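Local coordinates for sugar kinase (Agrobacterium tumefaciens, PDB 2RBC), which is a probable sugar kinase of the ribokinase-like pfkB family, transferring a phosphate from ATP to a carbohydrate, at residues A[99-102]-A[103-107]; A[294-297]-A[298-302]; A[316-319]-A[320-323]; A[275-278]-A[279-283]. All coordinates share one frame; numbering follows the deposited sequence.

Contact 1: A[99-102]-A[103-107]; sequences LRDL and SESGI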
loop_
_atom_site.group_PDB
_atom_site.type_symbol
_atom_site.label_atom_id
_atom_site.label_comp_id
_atom_site.label_asym_id
_atom_site.label_seq_id
_atom_site.Cartn_x
_atom_site.Cartn_y
_atom_site.Cartn_z
ATOM N N LEU A 99 -11.161 -0.657 11.074
ATOM C CA LEU A 99 -12.186 -0.434 12.087
ATOM C C LEU A 99 -12.056 0.940 12.756
ATOM O O LEU A 99 -13.060 1.638 13.004
ATOM C CB LEU A 99 -12.167 -1.540 13.141
ATOM C CG LEU A 99 -12.510 -2.942 12.638
ATOM C CD1 LEU A 99 -12.180 -4.025 13.653
ATOM C CD2 LEU A 99 -13.962 -3.029 12.171
ATOM N N ARG A 100 -10.827 1.315 13.091
ATOM C CA ARG A 100 -10.579 2.585 13.741
ATOM C C ARG A 100 -10.928 3.763 12.854
ATOM O O ARG A 100 -11.593 4.687 13.301
ATOM C CB ARG A 100 -9.138 2.654 14.247
ATOM C CG ARG A 100 -8.678 4.032 14.669
ATOM C CD ARG A 100 -7.382 3.945 15.419
ATOM N NE ARG A 100 -6.549 5.113 15.167
ATOM C CZ ARG A 100 -5.303 5.293 15.645
ATOM N NH1 ARG A 100 -4.629 6.402 15.318
ATOM N NH2 ARG A 100 -4.714 4.388 16.437
ATOM N N ASP A 101 -10.517 3.725 11.601
ATOM C CA ASP A 101 -10.807 4.822 10.687
ATOM C C ASP A 101 -12.325 4.969 10.488
ATOM O O ASP A 101 -12.899 6.067 10.622
ATOM C CB ASP A 101 -10.071 4.605 9.346
ATOM C CG ASP A 101 -10.280 5.780 8.338
ATOM O OD1 ASP A 101 -10.806 6.847 8.718
ATOM O OD2 ASP A 101 -9.944 5.667 7.158
ATOM N N LEU A 102 -12.983 3.858 10.178
ATOM C CA LEU A 102 -14.420 3.911 9.945
ATOM C C LEU A 102 -15.202 4.420 11.181
ATOM O O LEU A 102 -16.052 5.289 11.057
ATOM C CB LEU A 102 -14.923 2.566 9.410
ATOM C CG LEU A 102 -14.388 2.181 8.006
ATOM C CD1 LEU A 102 -14.863 0.805 7.612
ATOM C CD2 LEU A 102 -14.738 3.231 6.904
ATOM N N SER A 103 -14.905 3.946 12.386
ATOM C CA SER A 103 -15.639 4.492 13.527
ATOM C C SER A 103 -15.266 5.925 13.864
ATOM O O SER A 103 -16.105 6.654 14.345
ATOM C CB SER A 103 -15.525 3.634 14.763
ATOM O OG SER A 103 -14.259 3.108 14.807
ATOM N N GLU A 104 -14.018 6.325 13.650
ATOM C CA GLU A 104 -13.669 7.730 13.799
ATOM C C GLU A 104 -14.305 8.616 12.717
ATOM O O GLU A 104 -14.394 9.815 12.888
ATOM C CB GLU A 104 -12.145 7.898 13.831
ATOM C CG GLU A 104 -11.553 7.342 15.106
ATOM C CD GLU A 104 -10.026 7.459 15.154
ATOM O OE1 GLU A 104 -9.429 7.987 14.180
ATOM O OE2 GLU A 104 -9.427 7.036 16.176
ATOM N N SER A 105 -14.763 8.014 11.624
ATOM C CA SER A 105 -15.386 8.734 10.505
ATOM C C SER A 105 -16.920 8.827 10.671
ATOM O O SER A 105 -17.628 9.235 9.757
ATOM C CB SER A 105 -15.053 8.034 9.204
ATOM O OG SER A 105 -13.644 8.055 8.957
ATOM N N GLY A 106 -17.422 8.398 11.818
ATOM C CA GLY A 106 -18.820 8.538 12.157
ATOM C C GLY A 106 -19.700 7.350 11.876
ATOM O O GLY A 106 -20.921 7.471 11.974
ATOM N N ILE A 107 -19.111 6.196 11.579
ATOM C CA ILE A 107 -19.865 4.989 11.246
ATOM C C ILE A 107 -19.884 4.046 12.479
ATOM O O ILE A 107 -18.842 3.830 13.098
ATOM C CB ILE A 107 -19.217 4.279 10.030
ATOM C CG1 ILE A 107 -19.233 5.160 8.762
ATOM C CG2 ILE A 107 -19.912 2.938 9.703
ATOM C CD1 ILE A 107 -18.097 4.796 7.753
HETATM O O HOH W 1 -7.587 6.249 12.203
#
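Leu-102 O takes the N-H of Ile-107 at 3.2 Å, the defining bond of a Schellman motif that closes the helix of the beta-alpha-beta unit strand 82-90, helix 93-104, strand 107-108. Gly-106 is its C-prime residue: a positive phi of 96° turns the backbone back, and the weak companion bond runs from Gly-106 N to Ser-103 O. Ser-105 N also reaches Leu-102 O, from the other face of the carbonyl plane, so this last-turn oxygen holds two donors. The turn brings apolar ends together, Leu-102 CD2 resting 3.8 Å from Ile-107 CD1, and both side chains reach Leu-85 of strand 82-90.

Two serine hydroxyls double up on helix carbonyls. Ser-103 OG gives a short 2.6 Å bond to Leu-99 O, on the opposite face of that carbonyl from the backbone N-H of the same serine. Ser-105 OG bonds at 2.7 Å to Asp-101 O from above the carbonyl plane, while Arg-313 donates to the hydroxyl oxygen. Asp-101 OD2 accepts from Ala-65 N, tying the helix to strand 60-66.

On the outer side, Arg-100, its CG anti to the backbone N (chi1 167°), meets the extended chain of Glu-104, guanidinium and carboxylate planes 38° apart. Glu-104 OE2 lies 3.6 Å from Arg-100 NE but well out of the guanidinium plane, a long, purely electrostatic bridge; Glu-93 of the second subunit adds a weak, distant charge. A water links the pair, donating to Glu-104 OE1 at 3.2 Å and weakly accepting from Arg-100 NE.

Contact 2: A[294-297]-A[298-302]; sequences AAVR and LSSVA. With SO4 (sulfate ion), chain B.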
loop_
_atom_site.group_PDB
_atom_site.type_symbol
_atom_site.label_atom_id
_atom_site.label_comp_id
_atom_site.label_asym_id
_atom_site.label_seq_id
_atom_site.Cartn_x
_atom_site.Cartn_y
_atom_site.Cartn_z
ATOM N N ALA A 294 -36.462 14.257 -6.273
ATOM C CA ALA A 294 -35.728 14.968 -5.186
ATOM C C ALA A 294 -34.519 14.160 -4.675
ATOM O O ALA A 294 -33.413 14.701 -4.468
ATOM C CB ALA A 294 -36.673 15.284 -4.041
ATOM N N ALA A 295 -34.728 12.858 -4.503
ATOM C CA ALA A 295 -33.689 11.949 -4.018
ATOM C C ALA A 295 -32.579 11.753 -5.048
ATOM O O ALA A 295 -31.412 11.714 -4.707
ATOM C CB ALA A 295 -34.300 10.639 -3.648
ATOM N N VAL A 296 -32.938 11.630 -6.316
ATOM C CA VAL A 296 -31.948 11.500 -7.354
ATOM C C VAL A 296 -31.138 12.790 -7.449
ATOM O O VAL A 296 -29.942 12.745 -7.621
ATOM C CB VAL A 296 -32.572 11.143 -8.682
ATOM C CG1 VAL A 296 -31.533 11.262 -9.802
ATOM C CG2 VAL A 296 -33.172 9.732 -8.654
ATOM N N ARG A 297 -31.803 13.938 -7.395
ATOM C CA ARG A 297 -31.099 15.227 -7.393
ATOM C C ARG A 297 -30.105 15.395 -6.260
ATOM O O ARG A 297 -28.953 15.766 -6.501
ATOM C CB ARG A 297 -32.080 16.397 -7.321
ATOM C CG ARG A 297 -32.710 16.714 -8.616
ATOM C CD ARG A 297 -33.892 17.590 -8.439
ATOM N NE ARG A 297 -34.382 18.012 -9.730
ATOM C CZ ARG A 297 -35.274 18.977 -9.903
ATOM N NH1 ARG A 297 -35.807 19.610 -8.870
ATOM N NH2 ARG A 297 -35.616 19.321 -11.119
ATOM N N LEU A 298 -30.551 15.158 -5.030
ATOM C CA LEU A 298 -29.694 15.299 -3.870
ATOM C C LEU A 298 -28.469 14.381 -3.962
ATOM O O LEU A 298 -27.357 14.821 -3.670
ATOM C CB LEU A 298 -30.475 14.989 -2.582
ATOM C CG LEU A 298 -29.807 15.284 -1.240
ATOM C CD1 LEU A 298 -29.678 16.783 -0.928
ATOM C CD2 LEU A 298 -30.525 14.502 -0.120
ATOM N N SER A 299 -28.692 13.123 -4.360
ATOM C CA SER A 299 -27.623 12.147 -4.500
ATOM C C SER A 299 -26.634 12.549 -5.584
ATOM O O SER A 299 -25.409 12.382 -5.412
ATOM C CB SER A 299 -28.217 10.788 -4.830
ATOM O OG SER A 299 -29.177 10.415 -3.876
ATOM N N SER A 300 -27.166 13.079 -6.688
ATOM C CA SER A 300 -26.356 13.572 -7.781
ATOM C C SER A 300 -25.464 14.728 -7.370
ATOM O O SER A 300 -24.267 14.738 -7.684
ATOM C CB SER A 300 -27.230 14.038 -8.958
ATOM O OG SER A 300 -27.885 12.923 -9.534
ATOM N N VAL A 301 -26.037 15.716 -6.689
ATOM C CA VAL A 301 -25.260 16.853 -6.256
ATOM C C VAL A 301 -24.193 16.450 -5.244
ATOM O O VAL A 301 -23.046 16.908 -5.318
ATOM C CB VAL A 301 -26.186 18.005 -5.704
ATOM C CG1 VAL A 301 -25.369 19.165 -5.127
ATOM C CG2 VAL A 301 -27.105 18.507 -6.845
ATOM N N ALA A 302 -24.560 15.595 -4.308
ATOM C CA ALA A 302 -23.611 15.110 -3.317
ATOM C C ALA A 302 -22.426 14.427 -3.990
ATOM O O ALA A 302 -21.259 14.706 -3.665
ATOM C CB ALA A 302 -24.290 14.171 -2.341
HETATM S S SO4 B . -32.936 19.897 -13.673
HETATM O O1 SO4 B . -33.905 20.968 -13.876
HETATM O O2 SO4 B . -33.586 18.751 -13.056
HETATM O O3 SO4 B . -32.385 19.438 -14.953
HETATM O O4 SO4 B . -31.897 20.418 -12.788
#
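Ser-299 and Ser-300, neighbours on helix 292-307, each fold the hydroxyl back onto the carbonyl four residues earlier. In both, OG stands opposite the residue's own carbonyl carbon (chi1 -55° and -67°), which turns it back toward the preceding turn: Ser-299 OG bonds to Ala-295 O at 2.7 Å and Ser-300 OG to Val-296 O at 2.8 Å. Each carbonyl also receives the usual backbone N-H, arriving at the other face of its plane, so these buried hydroxyls find acceptors without breaking the helix. Val-296 CG1 rests 4.0 Å from Ser-300 OG.

Val-301 swings CG2 to the backbone-N side, against Arg-297 O at 3.3 Å, while Leu-298 leads its branch away toward Thr-322. Arg-297 is drawn out from CG to NE and carries its guanidinium clear of the helix. There NH2 donates edge-on to O2 of a sulfate at 2.9 Å, with a bent N-H...O angle of 144°, and NE binds Gln-261. The ion, which probably came from the crystallisation liquor, is also held by Gln-261 and Arg-332. Serine hydroxyls returned to i-4 carbonyls are typical of buried helices, here one packed between helices 274-287 and 319-330.

Contact 3: A[316-319]-A[320-323]; sequences APTR and EETE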
loop_
_atom_site.group_PDB
_atom_site.type_symbol
_atom_site.label_atom_id
_atom_site.label_comp_id
_atom_site.label_asym_id
_atom_site.label_seq_id
_atom_site.Cartn_x
_atom_site.Cartn_y
_atom_site.Cartn_z
ATOM N N ALA A 316 -16.738 13.652 0.571
ATOM C CA ALA A 316 -18.190 13.526 0.758
ATOM C C ALA A 316 -18.676 14.805 1.453
ATOM O O ALA A 316 -18.164 15.158 2.498
ATOM C CB ALA A 316 -18.537 12.290 1.572
ATOM N N PRO A 317 -19.618 15.534 0.837
ATOM C CA PRO A 317 -20.093 16.781 1.479
ATOM C C PRO A 317 -21.061 16.595 2.633
ATOM O O PRO A 317 -21.672 15.538 2.791
ATOM C CB PRO A 317 -20.811 17.495 0.335
ATOM C CG PRO A 317 -21.352 16.420 -0.469
ATOM C CD PRO A 317 -20.281 15.328 -0.459
ATOM N N THR A 318 -21.199 17.655 3.411
ATOM C CA THR A 318 -22.232 17.774 4.400
ATOM C C THR A 318 -23.585 17.919 3.732
ATOM O O THR A 318 -23.671 18.218 2.530
ATOM C CB THR A 318 -21.969 18.942 5.372
ATOM O OG1 THR A 318 -22.289 20.201 4.756
ATOM C CG2 THR A 318 -20.516 18.902 5.867
ATOM N N ARG A 319 -24.644 17.694 4.523
ATOM C CA ARG A 319 -25.990 17.831 4.036
ATOM C C ARG A 319 -26.236 19.292 3.602
ATOM O O ARG A 319 -26.801 19.557 2.534
ATOM C CB ARG A 319 -26.975 17.427 5.133
ATOM C CG ARG A 319 -28.424 17.432 4.760
ATOM C CD ARG A 319 -28.694 16.570 3.513
ATOM N NE ARG A 319 -30.119 16.457 3.186
ATOM C CZ ARG A 319 -30.900 15.467 3.618
ATOM N NH1 ARG A 319 -30.413 14.519 4.414
ATOM N NH2 ARG A 319 -32.169 15.420 3.251
ATOM N N GLU A 320 -25.770 20.202 4.450
ATOM C CA GLU A 320 -25.857 21.641 4.241
ATOM C C GLU A 320 -25.177 22.080 2.930
ATOM O O GLU A 320 -25.762 22.797 2.119
ATOM C CB GLU A 320 -25.223 22.354 5.433
ATOM C CG GLU A 320 -25.969 22.166 6.783
ATOM C CD GLU A 320 -25.939 20.723 7.333
ATOM O OE1 GLU A 320 -24.927 19.986 7.097
ATOM O OE2 GLU A 320 -26.962 20.345 7.984
ATOM N N GLU A 321 -23.954 21.611 2.716
ATOM C CA GLU A 321 -23.192 21.915 1.485
ATOM C C GLU A 321 -23.931 21.442 0.251
ATOM O O GLU A 321 -24.007 22.176 -0.743
ATOM C CB GLU A 321 -21.785 21.312 1.496
ATOM C CG GLU A 321 -20.862 22.018 2.430
ATOM C CD GLU A 321 -19.590 21.287 2.737
ATOM O OE1 GLU A 321 -19.398 20.085 2.375
ATOM O OE2 GLU A 321 -18.746 21.948 3.380
ATOM N N THR A 322 -24.486 20.226 0.322
ATOM C CA THR A 322 -25.285 19.655 -0.773
ATOM C C THR A 322 -26.581 20.453 -1.021
ATOM O O THR A 322 -26.902 20.804 -2.177
ATOM C CB THR A 322 -25.602 18.138 -0.541
ATOM O OG1 THR A 322 -24.407 17.419 -0.143
ATOM C CG2 THR A 322 -26.189 17.486 -1.841
ATOM N N GLU A 323 -27.299 20.795 0.054
ATOM C CA GLU A 323 -28.548 21.542 -0.087
ATOM C C GLU A 323 -28.308 22.903 -0.737
ATOM O O GLU A 323 -29.081 23.333 -1.601
ATOM C CB GLU A 323 -29.269 21.766 1.252
ATOM C CG GLU A 323 -29.725 20.532 2.058
ATOM C CD GLU A 323 -30.956 19.879 1.558
ATOM O OE1 GLU A 323 -31.546 20.407 0.566
ATOM O OE2 GLU A 323 -31.340 18.817 2.149
HETATM O O HOH W 2 -24.687 17.473 7.842
HETATM O O HOH W 3 -33.360 17.379 1.384
#
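Pro-317 lays its ring against the hydroxyl of Thr-322, with CG 3.2 Å from OG1 as the two side chains slant past each other. That hydroxyl is already committed: it donates to Thr-318 O at 2.9 Å, and the backbone N-H of Thr-322 comes to the same oxygen from the opposite face of the carbonyl.

Thr-318 and Glu-321 exchange bonds in both directions. Thr-318 OG1 accepts from Glu-321 N at 3.0 Å along a nearly straight line (165°). It can do so because chi1 of 77° sets OG1 between its own backbone N and carbonyl carbon, facing the first turn. In return Thr-318 N donates to Glu-321 OE1 at 3.2 Å, meeting the oxygen from above the carboxylate plane. This is a capping box with Thr-318 as N-cap of helix 319-330, satisfying an N-H of the first turn that has no earlier helical carbonyl. The helix packs beside helix 292-307, where Leu-298 touches both Thr-322 and Arg-319.

Arg-319 bends at chi2 and carries its guanidinium forward along the helix to Glu-323. Arg-319 NE donates to Glu-323 OE2 at 2.9 Å, on the anti side and somewhat out of the carboxylate plane, the two planes being nearly coplanar at 20°. Further bonds help fix the rotation of the guanidinium: NH1 to Met-79 O, and NH2 in a salt bridge with Glu-288. A water at the guanidinium edge, in its plane, accepts from Arg-319 NH2 at 3.0 Å and donates to Glu-323 OE2 at 2.6 Å.

Contact 4: A[275-278]-A[279-283]; sequences GDIF and HGTFA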
loop_
_atom_site.group_PDB
_atom_site.type_symbol
_atom_site.label_atom_id
_atom_site.label_comp_id
_atom_site.label_asym_id
_atom_site.label_seq_id
_atom_site.Cartn_x
_atom_site.Cartn_y
_atom_site.Cartn_z
ATOM N N GLY A 275 -20.026 7.140 -6.900
ATOM C CA GLY A 275 -21.217 6.253 -6.884
ATOM C C GLY A 275 -21.625 5.862 -5.486
ATOM O O GLY A 275 -22.798 5.826 -5.158
ATOM N N ASP A 276 -20.647 5.617 -4.630
ATOM C CA ASP A 276 -20.915 5.322 -3.219
ATOM C C ASP A 276 -21.558 6.480 -2.458
ATOM O O ASP A 276 -22.475 6.298 -1.643
ATOM C CB ASP A 276 -19.627 4.930 -2.503
ATOM C CG ASP A 276 -18.904 3.778 -3.189
ATOM O OD1 ASP A 276 -19.613 2.898 -3.719
ATOM O OD2 ASP A 276 -17.650 3.749 -3.186
ATOM N N ILE A 277 -21.071 7.680 -2.708
ATOM C CA ILE A 277 -21.688 8.841 -2.096
ATOM C C ILE A 277 -23.124 8.956 -2.602
ATOM O O ILE A 277 -24.032 9.284 -1.826
ATOM C CB ILE A 277 -20.857 10.128 -2.349
ATOM C CG1 ILE A 277 -19.723 10.290 -1.320
ATOM C CG2 ILE A 277 -21.757 11.392 -2.288
ATOM C CD1 ILE A 277 -18.844 9.032 -0.980
ATOM N N PHE A 278 -23.329 8.727 -3.901
ATOM C CA PHE A 278 -24.668 8.705 -4.492
ATOM C C PHE A 278 -25.561 7.710 -3.764
ATOM O O PHE A 278 -26.636 8.065 -3.340
ATOM C CB PHE A 278 -24.638 8.380 -6.014
ATOM C CG PHE A 278 -25.990 8.510 -6.733
ATOM C CD1 PHE A 278 -26.999 7.563 -6.550
ATOM C CD2 PHE A 278 -26.233 9.574 -7.622
ATOM C CE1 PHE A 278 -28.228 7.699 -7.185
ATOM C CE2 PHE A 278 -27.470 9.717 -8.286
ATOM C CZ PHE A 278 -28.464 8.787 -8.065
ATOM N N HIS A 279 -25.100 6.470 -3.625
ATOM C CA HIS A 279 -25.930 5.403 -3.041
ATOM C C HIS A 279 -26.311 5.639 -1.587
ATOM O O HIS A 279 -27.457 5.405 -1.180
ATOM C CB HIS A 279 -25.209 4.057 -3.171
ATOM C CG HIS A 279 -24.941 3.681 -4.588
ATOM N ND1 HIS A 279 -23.765 3.090 -4.988
ATOM C CD2 HIS A 279 -25.672 3.867 -5.713
ATOM C CE1 HIS A 279 -23.781 2.937 -6.308
ATOM N NE2 HIS A 279 -24.929 3.391 -6.770
ATOM N N GLY A 280 -25.349 6.089 -0.802
ATOM C CA GLY A 280 -25.586 6.370 0.598
ATOM C C GLY A 280 -26.588 7.509 0.744
ATOM O O GLY A 280 -27.465 7.431 1.584
ATOM N N THR A 281 -26.443 8.572 -0.052
ATOM C CA THR A 281 -27.384 9.702 -0.013
ATOM C C THR A 281 -28.774 9.219 -0.391
ATOM O O THR A 281 -29.779 9.588 0.228
ATOM C CB THR A 281 -26.908 10.843 -0.987
ATOM O OG1 THR A 281 -25.603 11.311 -0.584
ATOM C CG2 THR A 281 -27.866 12.017 -0.971
ATOM N N PHE A 282 -28.832 8.364 -1.406
ATOM C CA PHE A 282 -30.084 7.879 -1.924
ATOM C C PHE A 282 -30.778 7.007 -0.902
ATOM O O PHE A 282 -31.965 7.102 -0.705
ATOM C CB PHE A 282 -29.861 7.118 -3.234
ATOM C CG PHE A 282 -31.141 6.693 -3.879
ATOM C CD1 PHE A 282 -31.844 7.575 -4.682
ATOM C CD2 PHE A 282 -31.659 5.423 -3.650
ATOM C CE1 PHE A 282 -33.054 7.214 -5.244
ATOM C CE2 PHE A 282 -32.876 5.047 -4.231
ATOM C CZ PHE A 282 -33.570 5.952 -5.024
ATOM N N ALA A 283 -30.017 6.137 -0.259
ATOM C CA ALA A 283 -30.516 5.298 0.795
ATOM C C ALA A 283 -31.057 6.094 1.981
ATOM O O ALA A 283 -32.151 5.811 2.478
ATOM C CB ALA A 283 -29.447 4.335 1.243
HETATM O O HOH W 4 -22.257 2.083 -2.513
#
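The imidazole of His-279 has the carbonyl oxygen of Gly-275 over one face, 3.1 Å from CG, and a water in its plane at the ND1 edge. The carbonyl approaches ND1 too, but from above the ring, where no N-H can point; its hydrogen bond is instead with the backbone N of His-279, at 2.8 Å. The torsion chi1 of -61° sets the ring opposite its own carbonyl carbon and hence back over the preceding turn. The water lies 3.1 Å from ND1 and 3.0 Å from Asp-276 OD1, joining two side chains whose polar atoms do not touch. Both also pack on Asp-188 of strand 185-189.

The Phe-278 ring has the backbone N of His-279 at its edge, near its plane. The side chains of Phe-278 and His-279 cross at about a right angle, Phe-278 CD1 and His-279 CD2 4.0 Å apart. Phe-278 CE1 reaches the CB of Phe-282, one turn on, at 4.3 Å; the Phe-282 ring leads away to meet Phe-238 at an interplanar angle of about 30°. Both phenylalanines touch Val-208 of strand 206-210 and Ser-299 of helix 292-307. On another side of the helix Thr-281 OG1 donates to Ile-277 O at 2.8 Å, sharing that oxygen with its own backbone N-H.

Helix 274-287 thus lines the central sheet with aromatic rings. Gly-275 and Asp-276, in its first turn, close a sequence resembling the GAGD signature of pfkB kinases; in ribokinase relatives this helix start faces the phosphoryl-transfer site, and probably does so here.

Contact 4 lies deepest, about 6 Å between its centre and that of the chain, and contact 2 is also buried; contacts 1 and 3 are only partly so, each about 17 Å out. Contacts 4, 2 and 3 follow one another along the chain and touch: Ser-299 and Ser-300 meet Phe-278 and Phe-282, Thr-322 lies against Leu-298 and Val-301, and Ala-316 meets Ile-277. Contact 1 stands apart on helix 93-104. Hydroxyl-to-carbonyl bonds run through all four; aromatic packing marks contact 4, while helix-end motifs and water-bridged arginine-glutamate pairs mark contacts 1 and 3, the pair long and charge-only in contact 1, a hydrogen-bonded salt bridge in contact 3.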